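Local coordinates for protein urocanate hydratase (Paenibacillus sp. Soil724D2, PDB 7NED) that hydrates thiourocanate in bacterial ergothioneine breakdown, a lyase of the urocanase family that works with NAD+ as its cofactor, at residues A[499-502]-A[503-506]; A[193-196]-A[197-201]. All coordinates share one frame; numbering follows the deposited sequence.

Contact 1 of 2, residues A[499-502]-A[503-506]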
loop_
_atom_site.group_PDB
_atom_site.type_symbol
_atom_site.label_atom_id
_atom_site.label_comp_id
_atom_site.label_asym_id
_atom_site.label_seq_id
_atom_site.Cartn_x
_atom_site.Cartn_y
_atom_site.Cartn_z
ATOM N N ASP A 499 -17.621 22.262 5.825
ATOM C CA ASP A 499 -18.260 23.314 5.054
ATOM C C ASP A 499 -19.581 23.751 5.654
ATOM O O ASP A 499 -20.303 24.529 5.029
ATOM C CB ASP A 499 -18.454 22.875 3.584
ATOM C CG ASP A 499 -19.412 21.709 3.431
ATOM O OD1 ASP A 499 -19.950 21.213 4.449
ATOM O OD2 ASP A 499 -19.656 21.295 2.264
ATOM N N GLY A 500 -19.903 23.298 6.851
ATOM C CA GLY A 500 -21.108 23.720 7.513
ATOM C C GLY A 500 -22.331 22.845 7.315
ATOM O O GLY A 500 -23.263 22.937 8.121
ATOM N N SER A 501 -22.370 21.993 6.278
ATOM C CA SER A 501 -23.601 21.251 6.023
ATOM C C SER A 501 -23.819 20.182 7.072
ATOM O O SER A 501 -22.883 19.681 7.697
ATOM C CB SER A 501 -23.576 20.582 4.647
ATOM O OG SER A 501 -22.663 19.493 4.664
ATOM N N THR A 502 -25.086 19.786 7.230
ATOM C CA THR A 502 -25.376 18.683 8.131
ATOM C C THR A 502 -24.823 17.378 7.592
ATOM O O THR A 502 -24.410 16.517 8.369
ATOM C CB THR A 502 -26.880 18.554 8.360
ATOM O OG1 THR A 502 -27.524 18.440 7.090
ATOM C CG2 THR A 502 -27.392 19.792 9.088
ATOM N N GLU A 503 -24.772 17.223 6.279
ATOM C CA GLU A 503 -24.179 16.000 5.757
ATOM C C GLU A 503 -22.700 15.918 6.105
ATOM O O GLU A 503 -22.188 14.830 6.409
ATOM C CB GLU A 503 -24.421 15.911 4.252
ATOM C CG GLU A 503 -25.850 15.510 3.955
ATOM C CD GLU A 503 -26.102 15.270 2.496
ATOM O OE1 GLU A 503 -27.207 14.788 2.141
ATOM O OE2 GLU A 503 -25.202 15.581 1.689
ATOM N N SER A 504 -22.006 17.062 6.135
ATOM C CA SER A 504 -20.605 17.041 6.560
ATOM C C SER A 504 -20.451 16.605 8.009
ATOM O O SER A 504 -19.410 16.040 8.379
ATOM C CB SER A 504 -19.980 18.418 6.305
ATOM O OG SER A 504 -19.890 18.593 4.898
ATOM N N ASP A 505 -21.454 16.864 8.855
ATOM C CA ASP A 505 -21.382 16.403 10.236
ATOM C C ASP A 505 -21.152 14.899 10.278
ATOM O O ASP A 505 -20.283 14.399 11.012
ATOM C CB ASP A 505 -22.668 16.763 10.968
ATOM C CG ASP A 505 -22.742 18.229 11.332
ATOM O OD1 ASP A 505 -21.671 18.860 11.520
ATOM O OD2 ASP A 505 -23.872 18.764 11.411
ATOM N N ILE A 506 -21.933 14.158 9.490
ATOM C CA ILE A 506 -21.761 12.710 9.441
ATOM C C ILE A 506 -20.359 12.359 8.962
ATOM O O ILE A 506 -19.688 11.496 9.542
ATOM C CB ILE A 506 -22.826 12.062 8.537
ATOM C CG1 ILE A 506 -24.216 12.440 9.022
ATOM C CG2 ILE A 506 -22.603 10.550 8.473
ATOM C CD1 ILE A 506 -25.154 12.715 7.901
#

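Contact 2 of 2, residues A[193-196]-A[197-201]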
loop_
_atom_site.group_PDB
_atom_site.type_symbol
_atom_site.label_atom_id
_atom_site.label_comp_id
_atom_site.label_asym_id
_atom_site.label_seq_id
_atom_site.Cartn_x
_atom_site.Cartn_y
_atom_site.Cartn_z
ATOM N N VAL A 193 18.409 31.283 7.208
ATOM C CA VAL A 193 18.509 31.972 8.504
ATOM C C VAL A 193 17.681 33.261 8.499
ATOM O O VAL A 193 16.917 33.538 9.437
ATOM C CB VAL A 193 19.975 32.247 8.883
ATOM C CG1 VAL A 193 19.995 33.032 10.159
ATOM C CG2 VAL A 193 20.742 30.950 9.101
ATOM N N ASP A 194 17.812 34.066 7.437
ATOM C CA ASP A 194 17.107 35.348 7.366
ATOM C C ASP A 194 15.594 35.148 7.332
ATOM O O ASP A 194 14.838 35.880 7.982
ATOM C CB ASP A 194 17.541 36.109 6.115
ATOM C CG ASP A 194 18.837 36.825 6.308
ATOM O OD1 ASP A 194 19.029 37.392 7.397
ATOM O OD2 ASP A 194 19.661 36.819 5.363
ATOM N N ARG A 195 15.129 34.201 6.522
ATOM C CA ARG A 195 13.701 33.904 6.479
ATOM C C ARG A 195 13.147 33.665 7.880
ATOM O O ARG A 195 12.094 34.194 8.245
ATOM C CB ARG A 195 13.449 32.696 5.561
ATOM C CG ARG A 195 11.978 32.388 5.345
ATOM C CD ARG A 195 11.286 33.615 4.788
ATOM N NE ARG A 195 9.849 33.449 4.577
ATOM C CZ ARG A 195 9.096 34.326 3.917
ATOM N NH1 ARG A 195 7.791 34.111 3.766
ATOM N NH2 ARG A 195 9.650 35.432 3.423
ATOM N N ARG A 196 13.843 32.871 8.690
ATOM C CA ARG A 196 13.291 32.578 10.007
ATOM C C ARG A 196 13.379 33.799 10.907
ATOM O O ARG A 196 12.490 34.039 11.733
ATOM C CB ARG A 196 14.007 31.395 10.642
ATOM C CG ARG A 196 13.958 30.094 9.800
ATOM C CD ARG A 196 12.604 29.818 9.198
ATOM N NE ARG A 196 12.791 28.914 8.077
ATOM C CZ ARG A 196 12.051 28.863 6.972
ATOM N NH1 ARG A 196 12.403 28.025 6.014
ATOM N NH2 ARG A 196 10.964 29.611 6.824
ATOM N N LEU A 197 14.449 34.575 10.767
ATOM C CA LEU A 197 14.532 35.824 11.518
ATOM C C LEU A 197 13.346 36.720 11.178
ATOM O O LEU A 197 12.680 37.259 12.061
ATOM C CB LEU A 197 15.854 36.534 11.210
ATOM C CG LEU A 197 16.231 37.669 12.147
ATOM C CD1 LEU A 197 16.626 37.106 13.522
ATOM C CD2 LEU A 197 17.357 38.553 11.566
ATOM N N GLN A 198 13.035 36.852 9.898
ATOM C CA GLN A 198 12.026 37.826 9.510
ATOM C C GLN A 198 10.598 37.334 9.735
ATOM O O GLN A 198 9.683 38.156 9.797
ATOM C CB GLN A 198 12.266 38.231 8.065
ATOM C CG GLN A 198 13.644 38.856 7.887
ATOM C CD GLN A 198 13.814 39.506 6.536
ATOM O OE1 GLN A 198 12.839 39.685 5.797
ATOM N NE2 GLN A 198 15.056 39.845 6.186
ATOM N N THR A 199 10.376 36.039 9.898
ATOM C CA THR A 199 9.052 35.578 10.299
ATOM C C THR A 199 8.945 35.411 11.798
ATOM O O THR A 199 7.908 34.941 12.290
ATOM C CB THR A 199 8.708 34.245 9.602
ATOM O OG1 THR A 199 9.594 33.210 10.060
ATOM C CG2 THR A 199 8.878 34.409 8.131
ATOM N N ASN A 200 10.006 35.746 12.528
ATOM C CA ASN A 200 10.034 35.675 13.983
ATOM C C ASN A 200 9.905 34.270 14.523
ATOM O O ASN A 200 9.492 34.076 15.675
ATOM C CB ASN A 200 8.972 36.585 14.587
ATOM C CG ASN A 200 9.467 37.984 14.675
ATOM O OD1 ASN A 200 10.433 38.245 15.388
ATOM N ND2 ASN A 200 8.894 38.871 13.886
ATOM N N TYR A 201 10.296 33.278 13.728
ATOM C CA TYR A 201 10.561 31.978 14.304
ATOM C C TYR A 201 11.895 31.960 15.019
ATOM O O TYR A 201 12.104 31.137 15.932
ATOM C CB TYR A 201 10.543 30.916 13.215
ATOM C CG TYR A 201 9.215 30.280 13.037
ATOM C CD1 TYR A 201 8.160 30.947 12.402
ATOM C CD2 TYR A 201 8.990 28.998 13.542
ATOM C CE1 TYR A 201 6.900 30.300 12.228
ATOM C CE2 TYR A 201 7.761 28.383 13.417
ATOM C CZ TYR A 201 6.721 29.035 12.755
ATOM O OH TYR A 201 5.521 28.372 12.638
#

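Contact 1 of 2, residues A[499-502]-A[503-506]
S501 meets S504 as the N-cap of helix 502-525: its OG accepts a hydrogen bond from the backbone N of S504 at 2.9 Å, with an N-H...O angle of 152°, and so satisfies an amide that the first helical turn cannot serve. The S501 hydroxyl lies between its own N and carbonyl carbon (chi1 72°), which aims OG along the chain at that amide. The neighbouring bond returns from the helix: S504 OG donates to D499 OD1 at 2.7 Å. The same oxygen accepts a hydrogen bond from the backbone N of S501 at 3.1 Å, closing an Asx turn just ahead of the cap. Both donors stand well above the carboxylate plane, on opposite faces, and their two bonds hold OD1 from either side. The backbone of G500, at phi 93°, would press a side chain against the carbonyl oxygen of D499. On the first turn itself, D505 N makes two weak bonds, to T502 O at 3.0 Å and to S501 O at 3.4 Å. Further out, E503 turns away to a salt bridge with R86, while N416 and R420 of helix 407-420 tie the cap to a neighbouring helix, R420 NH1 reaching both D505 OD2 and G500 O.

Contact 2 of 2, residues A[193-196]-A[197-201]
With OG1 of T199 between its own N and carbonyl carbon (chi1 66°), the hydroxyl folds back to R195 O while CG2 swings to the R195 side chain. R195 in turn sets CG opposite its backbone N (chi1 -175°) and bends at chi2, bringing its guanidinium over that methyl; T199 CG2 sits over one face, 3.8 Å from R195 NE, and the two side chains cross at about a right angle. This is the C-terminal end of helix 190-198, closed by a Schellman motif in which N200 takes positive phi. R195 O accepts two bonds from T199, from its backbone N at 3.0 Å and from OG1 at 3.2 Å, the donors arriving from opposite faces of the carbonyl plane. Replacing T199 by an alanine would probably leave R195 O with the amide alone and take away the methyl that lies over the R195 guanidinium. One residue earlier along the helix, Q198 N bonds D194 O at 2.8 Å, nearly along the C=O axis, and Q198 CG lies against that same oxygen at 3.2 Å. Past the helix, Y201 N reaches back to R196 O in a weak bond of 3.1 Å, and the side chain of Y201 leads away and touches S132, V391 and P392. Buried R196 directs its own polar end elsewhere, NE to the carbonyl of L165 and NH1 to a salt bridge with E34, its side chain about 6 Å from the bound NAD. D194 pairs with K205 on strand 204-206. The chemistry implies a helix end whose last carbonyls are largely met from within the chain, by a threonine side chain and by amides of the turn, while the polar ends of D194 and R196 join the helix to its surroundings in the Rossmann-like domain.

Overall arrangement
The two contacts illustrate opposite ends of helices treated in complementary ways: contact 1 starts helix 502-525, where amides need acceptors, and contact 2 finishes helix 190-198, where carbonyls need donors. Contact 2 comes first along the chain, in the Rossmann-like domain with its parallel strands; contact 1 follows in the C-terminal domain, directly after strand 490-498. Their centres lie about 39 Å apart and their nearest atoms about 25 Å, so they do not touch. The R196 side chain of contact 2 comes within about 6 Å of the bound NAD, whereas contact 1 sits on the surface, its centre about 27 Å from the centre of the chain. They are thus probably separate local features of different domains, contact 2 lying closer to the cofactor.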